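Local coordinates for protein GphF Dehydratase 1 (Archangium violaceum, PDB 6MBF) that probably dehydrates a polyketide intermediate as a double-hotdog dehydratase domain of the gephyronic acid synthase, with a likely part in shifting the double bond, at residues E156-R159 with I160-G163. Sequence-based numbering, arbitrary orientation.
Sequences ERMR and IYYG
Met158 brings its methyl CE to the edges of both the Tyr161 and Tyr162 rings, while its sulfur lies beside Tyr161 alone. Its chain runs alongside that of Tyr162, pointing the same way, but at a slant to Tyr161. Bends at chi2 (-67°) and chi3 (-73°) put CE 3.7 Å from CD2 of Tyr161 and 4.0 Å from CE2 of Tyr162. SD lies in the plane of the Tyr161 ring, 5.1 Å from its centroid, an edge-on Met-aromatic contact. One face of that ring carries Ile160 CG1, 3.8 Å above the plane over its centre. Met158 O accepts Tyr161 N at 2.8 Å, with the donor well above the carbonyl plane, which closes the turn; Tyr162 N adds a weak bond to the same oxygen at 3.0 Å. Arg159 CA makes a C-H...O contact to Tyr162 O at 3.4 Å. Replacing Met158 by alanine removes SD and CE and would probably open a gap at the two ring edges. The turn carries the chain out of helix 151-158 into the loop before strand 169-175. Tyr161 OH hydrogen-bonds His220 O. Tyr162 packs on Gln208 and Phe211 of helix 200-214, its OH hydrogen-bonds Asp204 OD1, and a bound magnesium ion lies about 6 Å from its side chain.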
loop_
_atom_site.group_PDB
_atom_site.type_symbol
_atom_site.label_atom_id
_atom_site.label_comp_id
_atom_site.label_asym_id
_atom_site.label_seq_id
_atom_site.Cartn_x
_atom_site.Cartn_y
_atom_site.Cartn_z
ATOM N N GLU A 156 -2.792 -8.831 -18.376
ATOM C CA GLU A 156 -3.716 -8.450 -19.430
ATOM C C GLU A 156 -5.153 -8.422 -18.917
ATOM O O GLU A 156 -5.905 -7.500 -19.242
ATOM C CB GLU A 156 -3.528 -9.385 -20.625
ATOM C CG GLU A 156 -2.234 -9.040 -21.380
ATOM C CD GLU A 156 -1.972 -9.939 -22.573
ATOM O OE1 GLU A 156 -0.814 -9.983 -23.040
ATOM O OE2 GLU A 156 -2.917 -10.599 -23.035
ATOM N N ARG A 157 -5.531 -9.382 -18.065
ATOM C CA ARG A 157 -6.856 -9.341 -17.447
ATOM C C ARG A 157 -7.002 -8.155 -16.496
ATOM O O ARG A 157 -8.088 -7.573 -16.380
ATOM C CB ARG A 157 -7.132 -10.638 -16.690
ATOM C CG ARG A 157 -7.229 -11.880 -17.555
ATOM C CD ARG A 157 -7.009 -13.117 -16.697
ATOM N NE ARG A 157 -8.208 -13.932 -16.550
ATOM C CZ ARG A 157 -8.274 -15.218 -16.883
ATOM N NH1 ARG A 157 -7.203 -15.833 -17.369
ATOM N NH2 ARG A 157 -9.404 -15.892 -16.718
ATOM N N MET A 158 -5.930 -7.795 -15.791
ATOM C CA MET A 158 -5.988 -6.724 -14.804
ATOM C C MET A 158 -5.754 -5.338 -15.401
ATOM O O MET A 158 -5.789 -4.348 -14.663
ATOM C CB MET A 158 -4.966 -6.980 -13.684
ATOM C CG MET A 158 -5.251 -8.233 -12.844
ATOM S SD MET A 158 -6.759 -8.118 -11.853
ATOM C CE MET A 158 -6.237 -6.976 -10.573
ATOM N N ARG A 159 -5.523 -5.227 -16.709
ATOM C CA ARG A 159 -5.186 -3.913 -17.246
ATOM C C ARG A 159 -6.359 -2.943 -17.213
ATOM O O ARG A 159 -6.142 -1.735 -17.366
ATOM C CB ARG A 159 -4.642 -4.041 -18.670
ATOM C CG ARG A 159 -5.679 -4.354 -19.722
ATOM C CD ARG A 159 -4.977 -4.664 -21.044
ATOM N NE ARG A 159 -5.828 -5.404 -21.970
ATOM C CZ ARG A 159 -6.465 -4.855 -22.995
ATOM N NH1 ARG A 159 -6.349 -3.556 -23.234
ATOM N NH2 ARG A 159 -7.216 -5.610 -23.787
ATOM N N ILE A 160 -7.583 -3.431 -16.973
ATOM C CA ILE A 160 -8.708 -2.539 -16.735
ATOM C C ILE A 160 -8.605 -1.862 -15.377
ATOM O O ILE A 160 -9.285 -0.852 -15.138
ATOM C CB ILE A 160 -10.043 -3.297 -16.863
ATOM C CG1 ILE A 160 -10.091 -4.486 -15.898
ATOM C CG2 ILE A 160 -10.235 -3.773 -18.290
ATOM C CD1 ILE A 160 -11.458 -5.133 -15.817
ATOM N N TYR A 161 -7.773 -2.399 -14.477
ATOM C CA TYR A 161 -7.553 -1.810 -13.165
ATOM C C TYR A 161 -6.185 -1.169 -13.000
ATOM O O TYR A 161 -6.035 -0.308 -12.130
ATOM C CB TYR A 161 -7.696 -2.867 -12.064
ATOM C CG TYR A 161 -8.985 -3.641 -12.109
ATOM C CD1 TYR A 161 -10.207 -2.992 -12.222
ATOM C CD2 TYR A 161 -8.977 -5.031 -12.032
ATOM C CE1 TYR A 161 -11.403 -3.716 -12.256
ATOM C CE2 TYR A 161 -10.159 -5.757 -12.075
ATOM C CZ TYR A 161 -11.356 -5.098 -12.186
ATOM O OH TYR A 161 -12.518 -5.832 -12.214
ATOM N N TYR A 162 -5.193 -1.568 -13.786
ATOM C CA TYR A 162 -3.812 -1.191 -13.523
ATOM C C TYR A 162 -3.123 -0.788 -14.812
ATOM O O TYR A 162 -3.235 -1.495 -15.819
ATOM C CB TYR A 162 -3.044 -2.352 -12.900
ATOM C CG TYR A 162 -3.222 -2.533 -11.412
ATOM C CD1 TYR A 162 -2.675 -1.616 -10.511
ATOM C CD2 TYR A 162 -3.867 -3.658 -10.904
ATOM C CE1 TYR A 162 -2.806 -1.793 -9.138
ATOM C CE2 TYR A 162 -4.001 -3.847 -9.531
ATOM C CZ TYR A 162 -3.460 -2.918 -8.652
ATOM O OH TYR A 162 -3.587 -3.119 -7.288
ATOM N N GLY A 163 -2.388 0.318 -14.764
ATOM C CA GLY A 163 -1.590 0.758 -15.883
ATOM C C GLY A 163 -0.163 0.241 -15.847
ATOM O O GLY A 163 0.238 -0.511 -14.947
#